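Local coordinates for extracellular solute-binding protein, family 1 (PDB 3QUF) that probably binds an extracellular solute, as other family 1 solute-binding proteins do, and hands it to a membrane transporter for uptake, at residues D206-A209 / D210-S213; G214-T217 / F218-W222; E382-A385 / Q386-I390; S396-D399 / A400-L404. All coordinates share one frame; numbering follows the deposited sequence.

How the contacts relate
All four contacts are local and partly buried, each with an inner and an outer side: Ile-211, Phe-218, Trp-222, Ile-390, Ala-400 and Leu-404 are buried, whereas Ser-213, Lys-220, Lys-398, Asp-399 and Lys-402 are exposed. Contact 1 runs on into contact 2, and Asp-208 reaches Trp-222 across them. Contacts 3 and 4 lie on consecutive helices, 376-391 and 397-408, which pack through Gln-386, Ile-390, Ala-400 and Ala-403. Contact 4 also touches contact 2, where Leu-404 meets Phe-218 and Trp-222. Contact 1 mixes an indole-carboxylate bond with backbone bonds, contact 2 has a threonine cap and contact 4 a capping box; contact 3 is a regular mid-helix turn with a weak Glu-Gln bond.

Contact 1: residues D206-A209 / D210-S213; sequences DLDA and DIWS
With CG trans to its own backbone N (chi1 -170°), Asp-206 swings its carboxylate to the indole of Trp-212, whose CG takes the place beside the backbone N at chi1 -47°. Trp-212 NE1 then donates to Asp-206 OD1 over 3.0 Å, close to the ring plane and on the syn side of the carboxylate but tilted out of its plane; the two planes stay 40° apart. Asp-208 lies across the indole: its CB comes to 3.4 Å from Trp-212 CZ2, and its carbonyl O stands 3.5 Å above one face of the ring, offset toward the rim. Asp-208 O also accepts from Trp-212 N at 3.2 Å, so a single residue both starts the helix and bears on the ring. A type I beta turn, Asp-206 to Ala-209, runs straight into helix 209-212, with Asp-208 in the N-cap position. Its side chain makes no capping bond, the carboxylate being taken by Tyr-198, Tyr-368 and Trp-222. A water bridges Leu-207 O and Asp-210 N. At the far end Ala-209 O is gripped twice by Ser-213, by N and by OG, both at 2.9 Å and from opposite faces of the carbonyl plane. Asp-210 OD2 forms a salt bridge with Lys-203.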
ATOM      1  N   ASP A 206       5.723   5.303   8.565  1.00 15.25           N
ATOM      2  CA  ASP A 206       4.460   4.924   9.158  1.00 14.85           C
ATOM      3  C   ASP A 206       3.782   6.176   9.736  1.00 14.09           C
ATOM      4  O   ASP A 206       3.986   6.543  10.911  1.00 14.19           O
ATOM      5  CB  ASP A 206       4.710   3.855  10.217  1.00 15.08           C
ATOM      6  CG  ASP A 206       3.417   3.204  10.728  1.00 18.81           C
ATOM      7  OD1 ASP A 206       2.318   3.515  10.210  1.00 18.73           O
ATOM      8  OD2 ASP A 206       3.523   2.390  11.670  1.00 18.19           O
ATOM      9  N   LEU A 207       3.020   6.869   8.886  1.00 13.53           N
ATOM     10  CA  LEU A 207       2.544   8.207   9.165  1.00 12.94           C
ATOM     11  C   LEU A 207       1.614   8.296  10.363  1.00 13.84           C
ATOM     12  O   LEU A 207       1.633   9.288  11.066  1.00 15.30           O
ATOM     13  CB  LEU A 207       1.906   8.853   7.924  1.00 12.63           C
ATOM     14  CG  LEU A 207       2.789   8.999   6.693  1.00 12.16           C
ATOM     15  CD1 LEU A 207       1.908   9.651   5.536  1.00 12.45           C
ATOM     16  CD2 LEU A 207       4.061   9.864   6.986  1.00 14.58           C
ATOM     17  N   ASP A 208       0.849   7.234  10.612  1.00 12.91           N
ATOM     18  CA  ASP A 208      -0.090   7.175  11.714  1.00 12.90           C
ATOM     19  C   ASP A 208       0.548   6.725  13.053  1.00 13.60           C
ATOM     20  O   ASP A 208      -0.157   6.465  14.028  1.00 14.43           O
ATOM     21  CB  ASP A 208      -1.274   6.249  11.363  1.00 12.34           C
ATOM     22  CG  ASP A 208      -2.318   6.923  10.532  1.00 15.26           C
ATOM     23  OD1 ASP A 208      -3.043   7.783  11.064  1.00 16.66           O
ATOM     24  OD2 ASP A 208      -2.454   6.563   9.345  1.00 14.55           O
ATOM     25  N   ALA A 209       1.876   6.691  13.131  1.00 14.81           N
ATOM     26  CA  ALA A 209       2.523   6.148  14.338  1.00 15.72           C
ATOM     27  C   ALA A 209       2.173   6.812  15.667  1.00 16.40           C
ATOM     28  O   ALA A 209       2.253   6.115  16.703  1.00 18.61           O
ATOM     29  CB  ALA A 209       4.068   6.039  14.148  1.00 17.04           C
ATOM     30  N   ASP A 210       1.834   8.093  15.690  1.00 17.20           N
ATOM     31  CA  ASP A 210       1.386   8.770  16.948  1.00 18.94           C
ATOM     32  C   ASP A 210       0.127   8.075  17.481  1.00 18.51           C
ATOM     33  O   ASP A 210      -0.007   7.879  18.702  1.00 19.46           O
ATOM     34  CB  ASP A 210       1.084  10.269  16.772  1.00 19.40           C
ATOM     35  CG  ASP A 210       2.348  11.131  16.611  1.00 24.18           C
ATOM     36  OD1 ASP A 210       3.442  10.623  16.912  1.00 26.10           O
ATOM     37  OD2 ASP A 210       2.232  12.316  16.210  1.00 26.67           O
ATOM     38  N   ILE A 211      -0.785   7.699  16.585  1.00 17.52           N
ATOM     39  CA  ILE A 211      -1.957   6.927  17.008  1.00 17.66           C
ATOM     40  C   ILE A 211      -1.548   5.542  17.497  1.00 17.86           C
ATOM     41  O   ILE A 211      -1.973   5.106  18.584  1.00 18.32           O
ATOM     42  CB  ILE A 211      -3.049   6.881  15.933  1.00 16.94           C
ATOM     43  CG1 ILE A 211      -3.594   8.289  15.711  1.00 18.43           C
ATOM     44  CG2 ILE A 211      -4.204   5.923  16.336  1.00 17.46           C
ATOM     45  CD1 ILE A 211      -4.497   8.432  14.476  1.00 18.41           C
ATOM     46  N   TRP A 212      -0.701   4.852  16.757  1.00 16.56           N
ATOM     47  CA  TRP A 212      -0.359   3.477  17.131  1.00 17.40           C
ATOM     48  C   TRP A 212       0.330   3.457  18.492  1.00 19.74           C
ATOM     49  O   TRP A 212       0.109   2.552  19.286  1.00 19.50           O
ATOM     50  CB  TRP A 212       0.538   2.805  16.116  1.00 16.56           C
ATOM     51  CG  TRP A 212       0.198   2.912  14.665  1.00 14.58           C
ATOM     52  CD1 TRP A 212       1.073   2.943  13.682  1.00 15.30           C
ATOM     53  CD2 TRP A 212      -1.116   2.878  14.040  1.00 13.53           C
ATOM     54  NE1 TRP A 212       0.451   2.992  12.471  1.00 15.94           N
ATOM     55  CE2 TRP A 212      -0.906   2.948  12.667  1.00 13.08           C
ATOM     56  CE3 TRP A 212      -2.430   2.830  14.527  1.00 14.94           C
ATOM     57  CZ2 TRP A 212      -1.955   2.929  11.727  1.00 14.10           C
ATOM     58  CZ3 TRP A 212      -3.472   2.846  13.589  1.00 16.29           C
ATOM     59  CH2 TRP A 212      -3.215   2.875  12.217  1.00 15.13           C
ATOM     60  N   SER A 213       1.135   4.478  18.763  1.00 21.37           N
ATOM     61  CA  SER A 213       1.914   4.516  20.006  1.00 23.88           C
ATOM     62  C   SER A 213       1.155   5.125  21.182  1.00 25.39           C
ATOM     63  O   SER A 213       1.691   5.158  22.295  1.00 26.24           O
ATOM     64  CB  SER A 213       3.205   5.290  19.776  1.00 24.56           C
ATOM     65  OG  SER A 213       2.907   6.633  19.532  1.00 27.40           O
TER
HETATM   66  O   HOH W   1       1.297  10.124  13.597  1.00 18.44           O

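Contact 2: residues G214-T217 / F218-W222; sequences GKST and FTKDW
Three direct hydrogen bonds join Ser-216 and Thr-217 to the helical turn that follows them. Two involve side chains of the loop. Thr-217 OG1, set between its backbone N and carbonyl carbon at chi1 64°, faces the start of the helix and accepts from Lys-220 N at 2.9 Å. Ser-216 OG reaches further along and donates to Asp-221 OD2 over 2.8 Å, arriving from above the carboxylate plane, 56° out of it. The other carboxylate oxygen, Asp-221 OD1, is bonded to Tyr-197, so this acid is held from two directions. The third is a backbone bond, Asp-221 N to Thr-217 O at 3.0 Å.

Van der Waals contacts come from the methylenes of Lys-220, which crosses Thr-217 at a slant and also touches Ser-216: Lys-220 CG is 3.4 Å from Thr-217 OG1, and Lys-220 CB is 3.5 Å from Ser-216 OG. Bent at its last torsion, the chain carries NZ back toward the loop, where a water accepts from Lys-220 NZ and donates to Lys-215 O.

Aromatic packing takes place within 218-222. Phe-218 turns its edge onto one face of the Trp-222 ring, its CD1 3.5 Å above the centre, while Leu-404 of helix 397-408 packs against both rings. The arrangement is a Schellman C-cap at Gly-214 followed by a threonine N-cap at Thr-217, joining two short consecutive helices.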
ATOM      1  N   GLY A 214      -0.073   5.600  20.957  1.00 24.12           N
ATOM      2  CA  GLY A 214      -0.921   6.165  22.004  1.00 26.30           C
ATOM      3  C   GLY A 214      -0.653   7.630  22.291  1.00 27.31           C
ATOM      4  O   GLY A 214      -1.258   8.209  23.205  1.00 29.53           O
ATOM      5  N   LYS A 215       0.239   8.243  21.518  1.00 25.93           N
ATOM      6  CA  LYS A 215       0.583   9.665  21.696  1.00 27.43           C
ATOM      7  C   LYS A 215      -0.470  10.599  21.093  1.00 26.60           C
ATOM      8  O   LYS A 215      -0.507  11.807  21.398  1.00 28.49           O
ATOM      9  CB  LYS A 215       1.952   9.967  21.070  1.00 28.29           C
ATOM     10  CG  LYS A 215       3.132   9.121  21.593  1.00 32.29           C
ATOM     11  CD  LYS A 215       3.715   9.722  22.827  1.00 37.72           C
ATOM     12  CE  LYS A 215       4.794   8.852  23.429  1.00 39.41           C
ATOM     13  NZ  LYS A 215       5.310   9.546  24.633  1.00 44.25           N
ATOM     14  N   SER A 216      -1.324  10.060  20.223  1.00 23.48           N
ATOM     15  CA  SER A 216      -2.424  10.810  19.657  1.00 22.60           C
ATOM     16  C   SER A 216      -3.622   9.877  19.455  1.00 21.30           C
ATOM     17  O   SER A 216      -3.589   8.702  19.839  1.00 20.36           O
ATOM     18  CB  SER A 216      -2.016  11.449  18.319  1.00 22.62           C
ATOM     19  OG  SER A 216      -2.968  12.424  17.950  1.00 22.75           O
ATOM     20  N   THR A 217      -4.660  10.416  18.843  1.00 20.64           N
ATOM     21  CA  THR A 217      -5.922   9.724  18.655  1.00 21.60           C
ATOM     22  C   THR A 217      -6.485  10.021  17.268  1.00 20.66           C
ATOM     23  O   THR A 217      -6.093  10.971  16.627  1.00 20.21           O
ATOM     24  CB  THR A 217      -6.971  10.158  19.695  1.00 23.66           C
ATOM     25  OG1 THR A 217      -7.296  11.552  19.525  1.00 23.66           O
ATOM     26  CG2 THR A 217      -6.469   9.851  21.133  1.00 24.48           C
ATOM     27  N   PHE A 218      -7.415   9.198  16.826  1.00 20.40           N
ATOM     28  CA  PHE A 218      -8.167   9.506  15.603  1.00 19.61           C
ATOM     29  C   PHE A 218      -8.927  10.832  15.743  1.00 20.14           C
ATOM     30  O   PHE A 218      -9.018  11.619  14.804  1.00 19.20           O
ATOM     31  CB  PHE A 218      -9.120   8.358  15.252  1.00 19.86           C
ATOM     32  CG  PHE A 218      -8.427   7.084  14.886  1.00 17.33           C
ATOM     33  CD1 PHE A 218      -7.892   6.907  13.622  1.00 16.39           C
ATOM     34  CD2 PHE A 218      -8.303   6.037  15.806  1.00 17.67           C
ATOM     35  CE1 PHE A 218      -7.239   5.766  13.299  1.00 17.43           C
ATOM     36  CE2 PHE A 218      -7.636   4.887  15.487  1.00 16.86           C
ATOM     37  CZ  PHE A 218      -7.112   4.728  14.207  1.00 16.78           C
ATOM     38  N   THR A 219      -9.496  11.092  16.924  1.00 21.00           N
ATOM     39  CA  THR A 219     -10.171  12.355  17.145  1.00 22.44           C
ATOM     40  C   THR A 219      -9.264  13.544  16.937  1.00 21.76           C
ATOM     41  O   THR A 219      -9.688  14.538  16.358  1.00 23.10           O
ATOM     42  CB  THR A 219     -10.795  12.397  18.549  1.00 23.74           C
ATOM     43  OG1 THR A 219     -11.773  11.360  18.613  1.00 26.45           O
ATOM     44  CG2 THR A 219     -11.462  13.761  18.818  1.00 25.96           C
ATOM     45  N   LYS A 220      -8.021  13.450  17.388  1.00 21.66           N
ATOM     46  CA  LYS A 220      -7.077  14.571  17.183  1.00 22.82           C
ATOM     47  C   LYS A 220      -6.670  14.718  15.718  1.00 21.94           C
ATOM     48  O   LYS A 220      -6.691  15.825  15.155  1.00 22.84           O
ATOM     49  CB  LYS A 220      -5.829  14.428  18.054  1.00 23.97           C
ATOM     50  CG  LYS A 220      -6.055  14.718  19.558  1.00 29.55           C
ATOM     51  CD  LYS A 220      -4.762  14.431  20.369  1.00 36.17           C
ATOM     52  CE  LYS A 220      -5.011  14.032  21.857  1.00 40.13           C
ATOM     53  NZ  LYS A 220      -3.997  13.000  22.378  1.00 39.93           N
ATOM     54  N   ASP A 221      -6.285  13.600  15.098  1.00 20.62           N
ATOM     55  CA  ASP A 221      -5.591  13.681  13.795  1.00 20.43           C
ATOM     56  C   ASP A 221      -6.415  13.357  12.574  1.00 19.05           C
ATOM     57  O   ASP A 221      -6.156  13.912  11.509  1.00 20.15           O
ATOM     58  CB  ASP A 221      -4.325  12.844  13.823  1.00 20.27           C
ATOM     59  CG  ASP A 221      -3.184  13.550  14.532  1.00 22.51           C
ATOM     60  OD1 ASP A 221      -3.001  14.800  14.366  1.00 22.64           O
ATOM     61  OD2 ASP A 221      -2.491  12.837  15.259  1.00 23.53           O
ATOM     62  N   TRP A 222      -7.373  12.445  12.675  1.00 18.11           N
ATOM     63  CA  TRP A 222      -8.181  12.126  11.522  1.00 16.57           C
ATOM     64  C   TRP A 222      -9.343  13.098  11.354  1.00 16.84           C
ATOM     65  O   TRP A 222      -9.783  13.306  10.239  1.00 16.71           O
ATOM     66  CB  TRP A 222      -8.706  10.697  11.555  1.00 16.63           C
ATOM     67  CG  TRP A 222      -7.670   9.645  11.176  1.00 14.44           C
ATOM     68  CD1 TRP A 222      -6.324   9.660  11.459  1.00 14.75           C
ATOM     69  CD2 TRP A 222      -7.895   8.437  10.428  1.00 14.88           C
ATOM     70  NE1 TRP A 222      -5.728   8.526  10.970  1.00 15.25           N
ATOM     71  CE2 TRP A 222      -6.668   7.756  10.343  1.00 14.98           C
ATOM     72  CE3 TRP A 222      -9.020   7.854   9.860  1.00 14.60           C
ATOM     73  CZ2 TRP A 222      -6.528   6.526   9.676  1.00 13.97           C
ATOM     74  CZ3 TRP A 222      -8.890   6.616   9.212  1.00 17.02           C
ATOM     75  CH2 TRP A 222      -7.641   5.975   9.125  1.00 16.02           C
TER
HETATM   76  O   HOH W   2      -1.711  14.274  20.767  1.00 49.16           O

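Contact 3: residues E382-A385 / Q386-I390; sequences EGIA and QQQKI
Gln-386 and Glu-382 face each other one turn apart in the middle of helix 376-391, an i to i+4 pair on a regular alpha-helix. Along Gln-386, CB lies 3.6 Å from Glu-382 O, the same carbonyl that accepts from Gln-386 N. Gln-386 CG, placed beside the backbone N, settles closer still, 3.2 Å from Glu-382 O. A bend at chi2 (-52°) turns Gln-386 CD back toward the preceding turn, with Glu-382 OE2 at 3.7 Å. At the tip, Gln-386 NE2 approaches Glu-382 OE2 to 2.7 Å, but the bond is weak because the N-H...O angle is only 121°; carboxylate and amide planes are 27° apart. Glu-382 meets it halfway through its own bend at chi2, and Ala-403 of helix 397-408 packs against both side chains.

The other glutamines run on a different course. Gln-387 and Gln-388 both extend beyond CG and lie alongside Ile-384, pointing the same way. The amide of Gln-387 is held at both atoms: OE1 accepts from Ala-187 N, and NE2 donates to Phe-182 O and Gln-185 O. Phe-182 O also takes the NE2 of Gln-388, so one carbonyl of the adjoining loop serves two consecutive side chains. Within the helix, the Gln-388 amide passes directly against the isoleucine branch, Gln-388 NE2 lying 3.3 Å from Ile-384 CG2.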
ATOM      1  N   GLU A 382     -14.670  -0.899  10.226  1.00 18.72           N
ATOM      2  CA  GLU A 382     -15.221   0.273  10.898  1.00 20.41           C
ATOM      3  C   GLU A 382     -14.975   1.539  10.059  1.00 18.62           C
ATOM      4  O   GLU A 382     -15.873   2.395   9.924  1.00 18.62           O
ATOM      5  CB  GLU A 382     -14.618   0.428  12.309  1.00 21.35           C
ATOM      6  CG  GLU A 382     -15.270   1.516  13.165  1.00 25.19           C
ATOM      7  CD  GLU A 382     -16.782   1.332  13.434  1.00 32.25           C
ATOM      8  OE1 GLU A 382     -17.321   0.213  13.283  1.00 40.16           O
ATOM      9  OE2 GLU A 382     -17.440   2.319  13.840  1.00 38.43           O
ATOM     10  N   GLY A 383     -13.787   1.655   9.484  1.00 16.71           N
ATOM     11  CA  GLY A 383     -13.452   2.821   8.684  1.00 16.54           C
ATOM     12  C   GLY A 383     -14.302   2.916   7.429  1.00 16.12           C
ATOM     13  O   GLY A 383     -14.724   4.004   7.047  1.00 17.11           O
ATOM     14  N   ILE A 384     -14.554   1.757   6.799  1.00 16.64           N
ATOM     15  CA  ILE A 384     -15.455   1.685   5.639  1.00 18.00           C
ATOM     16  C   ILE A 384     -16.850   2.139   6.031  1.00 19.44           C
ATOM     17  O   ILE A 384     -17.465   2.978   5.348  1.00 19.94           O
ATOM     18  CB  ILE A 384     -15.492   0.260   5.023  1.00 17.31           C
ATOM     19  CG1 ILE A 384     -14.147  -0.098   4.391  1.00 19.05           C
ATOM     20  CG2 ILE A 384     -16.639   0.148   3.993  1.00 19.04           C
ATOM     21  CD1 ILE A 384     -13.960  -1.646   4.097  1.00 22.02           C
ATOM     22  N   ALA A 385     -17.377   1.612   7.139  1.00 20.23           N
ATOM     23  CA  ALA A 385     -18.700   2.021   7.623  1.00 21.50           C
ATOM     24  C   ALA A 385     -18.771   3.530   7.865  1.00 22.60           C
ATOM     25  O   ALA A 385     -19.702   4.185   7.413  1.00 22.98           O
ATOM     26  CB  ALA A 385     -19.049   1.233   8.903  1.00 21.53           C
ATOM     27  N   GLN A 386     -17.740   4.103   8.493  1.00 21.63           N
ATOM     28  CA  GLN A 386     -17.776   5.523   8.824  1.00 21.15           C
ATOM     29  C   GLN A 386     -17.655   6.384   7.576  1.00 21.31           C
ATOM     30  O   GLN A 386     -18.341   7.407   7.457  1.00 21.54           O
ATOM     31  CB  GLN A 386     -16.669   5.895   9.813  1.00 21.62           C
ATOM     32  CG  GLN A 386     -16.745   5.192  11.165  1.00 24.32           C
ATOM     33  CD  GLN A 386     -18.081   5.320  11.812  1.00 28.15           C
ATOM     34  OE1 GLN A 386     -18.633   6.408  11.901  1.00 29.60           O
ATOM     35  NE2 GLN A 386     -18.616   4.218  12.281  1.00 35.09           N
ATOM     36  N   GLN A 387     -16.800   5.989   6.624  1.00 20.02           N
ATOM     37  CA  GLN A 387     -16.595   6.838   5.459  1.00 20.21           C
ATOM     38  C   GLN A 387     -17.880   6.913   4.634  1.00 20.49           C
ATOM     39  O   GLN A 387     -18.249   7.976   4.090  1.00 19.63           O
ATOM     40  CB  GLN A 387     -15.395   6.381   4.633  1.00 20.79           C
ATOM     41  CG  GLN A 387     -15.600   5.201   3.772  1.00 23.19           C
ATOM     42  CD  GLN A 387     -14.263   4.623   3.271  1.00 25.25           C
ATOM     43  OE1 GLN A 387     -13.188   5.139   3.594  1.00 19.89           O
ATOM     44  NE2 GLN A 387     -14.343   3.518   2.500  1.00 25.72           N
ATOM     45  N   GLN A 388     -18.581   5.780   4.540  1.00 20.22           N
ATOM     46  CA  GLN A 388     -19.847   5.769   3.831  1.00 22.51           C
ATOM     47  C   GLN A 388     -20.886   6.703   4.513  1.00 23.93           C
ATOM     48  O   GLN A 388     -21.592   7.467   3.842  1.00 25.08           O
ATOM     49  CB  GLN A 388     -20.363   4.337   3.691  1.00 22.24           C
ATOM     50  CG  GLN A 388     -19.556   3.413   2.782  1.00 23.36           C
ATOM     51  CD  GLN A 388     -19.995   1.958   2.871  1.00 26.73           C
ATOM     52  OE1 GLN A 388     -20.988   1.661   3.520  1.00 32.87           O
ATOM     53  NE2 GLN A 388     -19.274   1.051   2.221  1.00 27.59           N
ATOM     54  N   LYS A 389     -20.953   6.673   5.844  1.00 24.52           N
ATOM     55  CA  LYS A 389     -21.866   7.552   6.584  1.00 25.73           C
ATOM     56  C   LYS A 389     -21.512   9.030   6.411  1.00 26.48           C
ATOM     57  O   LYS A 389     -22.384   9.881   6.373  1.00 26.61           O
ATOM     58  CB  LYS A 389     -21.879   7.206   8.071  1.00 26.21           C
ATOM     59  CG  LYS A 389     -22.502   5.868   8.335  1.00 29.18           C
ATOM     60  CD  LYS A 389     -22.502   5.453   9.838  1.00 33.63           C
ATOM     61  CE  LYS A 389     -22.670   3.932   9.954  1.00 37.51           C
ATOM     62  NZ  LYS A 389     -22.358   3.333  11.300  1.00 41.08           N
ATOM     63  N   ILE A 390     -20.221   9.341   6.322  1.00 25.82           N
ATOM     64  CA  ILE A 390     -19.823  10.733   6.061  1.00 27.14           C
ATOM     65  C   ILE A 390     -20.307  11.165   4.696  1.00 28.53           C
ATOM     66  O   ILE A 390     -20.896  12.261   4.555  1.00 29.49           O
ATOM     67  CB  ILE A 390     -18.317  10.943   6.107  1.00 26.74           C
ATOM     68  CG1 ILE A 390     -17.799  10.860   7.528  1.00 27.07           C
ATOM     69  CG2 ILE A 390     -17.931  12.312   5.436  1.00 27.52           C
ATOM     70  CD1 ILE A 390     -16.301  10.703   7.593  1.00 29.65           C
TER

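Contact 4: residues S396-D399 / A400-L404; sequences SAKD and AAKAL
Lys-398 and Lys-402 stand one helical turn apart on the exposed side and pass each other at a slant, touching through their aliphatic parts. Lys-398 CD comes to 3.9 Å from Lys-402 CE, while the bends of Lys-398 at chi3 and chi4 lead its amino group elsewhere, leaving the two NZ atoms 6.7 Å apart. Lys-402 instead runs out extended from CG, and that CG rests 3.2 Å from Lys-398 O, the carbonyl that also receives Lys-402 N at 2.8 Å.

On the inner side the side chains shrink to methyl groups. Ala-400 packs on Phe-226 and Ile-390, and Ala-401 on Thr-223, which lets helix 397-408 sit close to helices 223-234 and 376-391. Leu-404 turns inward too, toward Met-379.

At the start of the helix, Ser-396 and Asp-399 turn toward one another. Ser-396 OG accepts from Asp-399 N at 3.0 Å, and in return Asp-399 OD2 receives Ser-396 N in a long, weak bond of 3.4 Å. The next turn follows regularly, Ala-400 N bonding to Ser-396 O at 3.0 Å. Reciprocal pairing of this kind is a capping box, here heading an amphipathic helix with lysines outside and alanines within.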
ATOM      1  N   SER A 396     -20.947  13.395  11.338  1.00 31.30           N
ATOM      2  CA  SER A 396     -19.973  14.445  11.147  1.00 30.43           C
ATOM      3  C   SER A 396     -18.593  13.818  11.100  1.00 28.73           C
ATOM      4  O   SER A 396     -18.414  12.652  11.470  1.00 26.95           O
ATOM      5  CB  SER A 396     -20.003  15.408  12.307  1.00 31.18           C
ATOM      6  OG  SER A 396     -19.636  14.737  13.488  1.00 30.42           O
ATOM      7  N   ALA A 397     -17.620  14.623  10.678  1.00 27.66           N
ATOM      8  CA  ALA A 397     -16.217  14.238  10.747  1.00 27.31           C
ATOM      9  C   ALA A 397     -15.805  13.838  12.156  1.00 27.60           C
ATOM     10  O   ALA A 397     -15.213  12.771  12.351  1.00 26.82           O
ATOM     11  CB  ALA A 397     -15.328  15.382  10.246  1.00 27.07           C
ATOM     12  N   LYS A 398     -16.112  14.655  13.157  1.00 29.05           N
ATOM     13  CA  LYS A 398     -15.693  14.318  14.515  1.00 30.58           C
ATOM     14  C   LYS A 398     -16.355  13.018  15.010  1.00 30.05           C
ATOM     15  O   LYS A 398     -15.696  12.204  15.658  1.00 29.37           O
ATOM     16  CB  LYS A 398     -15.907  15.478  15.505  1.00 32.62           C
ATOM     17  CG  LYS A 398     -14.890  15.413  16.684  1.00 36.47           C
ATOM     18  CD  LYS A 398     -15.210  16.314  17.883  1.00 41.86           C
ATOM     19  CE  LYS A 398     -15.250  17.796  17.507  1.00 46.53           C
ATOM     20  NZ  LYS A 398     -14.029  18.259  16.748  1.00 49.36           N
ATOM     21  N   ASP A 399     -17.622  12.796  14.658  1.00 29.84           N
ATOM     22  CA  ASP A 399     -18.299  11.541  15.039  1.00 30.88           C
ATOM     23  C   ASP A 399     -17.606  10.325  14.433  1.00 27.29           C
ATOM     24  O   ASP A 399     -17.465   9.298  15.095  1.00 26.09           O
ATOM     25  CB  ASP A 399     -19.766  11.509  14.588  1.00 32.74           C
ATOM     26  CG  ASP A 399     -20.662  12.520  15.325  1.00 38.35           C
ATOM     27  OD1 ASP A 399     -20.418  12.828  16.536  1.00 42.36           O
ATOM     28  OD2 ASP A 399     -21.642  12.985  14.669  1.00 44.50           O
ATOM     29  N   ALA A 400     -17.225  10.417  13.163  1.00 25.50           N
ATOM     30  CA  ALA A 400     -16.496   9.327  12.505  1.00 24.13           C
ATOM     31  C   ALA A 400     -15.187   9.042  13.221  1.00 22.55           C
ATOM     32  O   ALA A 400     -14.856   7.884  13.493  1.00 21.61           O
ATOM     33  CB  ALA A 400     -16.221   9.665  11.046  1.00 23.45           C
ATOM     34  N   ALA A 401     -14.436  10.094  13.541  1.00 22.10           N
ATOM     35  CA  ALA A 401     -13.177   9.918  14.247  1.00 21.54           C
ATOM     36  C   ALA A 401     -13.376   9.327  15.648  1.00 22.65           C
ATOM     37  O   ALA A 401     -12.612   8.460  16.063  1.00 21.16           O
ATOM     38  CB  ALA A 401     -12.391  11.229  14.297  1.00 21.77           C
ATOM     39  N   LYS A 402     -14.421   9.766  16.347  1.00 23.88           N
ATOM     40  CA  LYS A 402     -14.711   9.253  17.685  1.00 25.46           C
ATOM     41  C   LYS A 402     -15.055   7.766  17.607  1.00 25.26           C
ATOM     42  O   LYS A 402     -14.662   6.991  18.494  1.00 24.80           O
ATOM     43  CB  LYS A 402     -15.847  10.032  18.354  1.00 27.53           C
ATOM     44  CG  LYS A 402     -15.467  11.477  18.761  1.00 31.26           C
ATOM     45  CD  LYS A 402     -16.664  12.245  19.342  1.00 37.46           C
ATOM     46  CE  LYS A 402     -16.212  13.352  20.290  1.00 41.80           C
ATOM     47  NZ  LYS A 402     -17.380  14.108  20.883  1.00 44.86           N
ATOM     48  N   ALA A 403     -15.778   7.361  16.553  1.00 23.64           N
ATOM     49  CA  ALA A 403     -16.099   5.930  16.375  1.00 23.71           C
ATOM     50  C   ALA A 403     -14.856   5.065  16.161  1.00 21.94           C
ATOM     51  O   ALA A 403     -14.737   3.967  16.701  1.00 21.32           O
ATOM     52  CB  ALA A 403     -17.090   5.729  15.251  1.00 24.25           C
ATOM     53  N   LEU A 404     -13.912   5.568  15.373  1.00 21.13           N
ATOM     54  CA  LEU A 404     -12.641   4.894  15.197  1.00 20.33           C
ATOM     55  C   LEU A 404     -11.858   4.784  16.520  1.00 19.89           C
ATOM     56  O   LEU A 404     -11.324   3.740  16.813  1.00 19.29           O
ATOM     57  CB  LEU A 404     -11.801   5.576  14.120  1.00 20.23           C
ATOM     58  CG  LEU A 404     -12.296   5.375  12.672  1.00 20.27           C
ATOM     59  CD1 LEU A 404     -11.483   6.219  11.717  1.00 21.27           C
ATOM     60  CD2 LEU A 404     -12.227   3.914  12.255  1.00 22.95           C
TER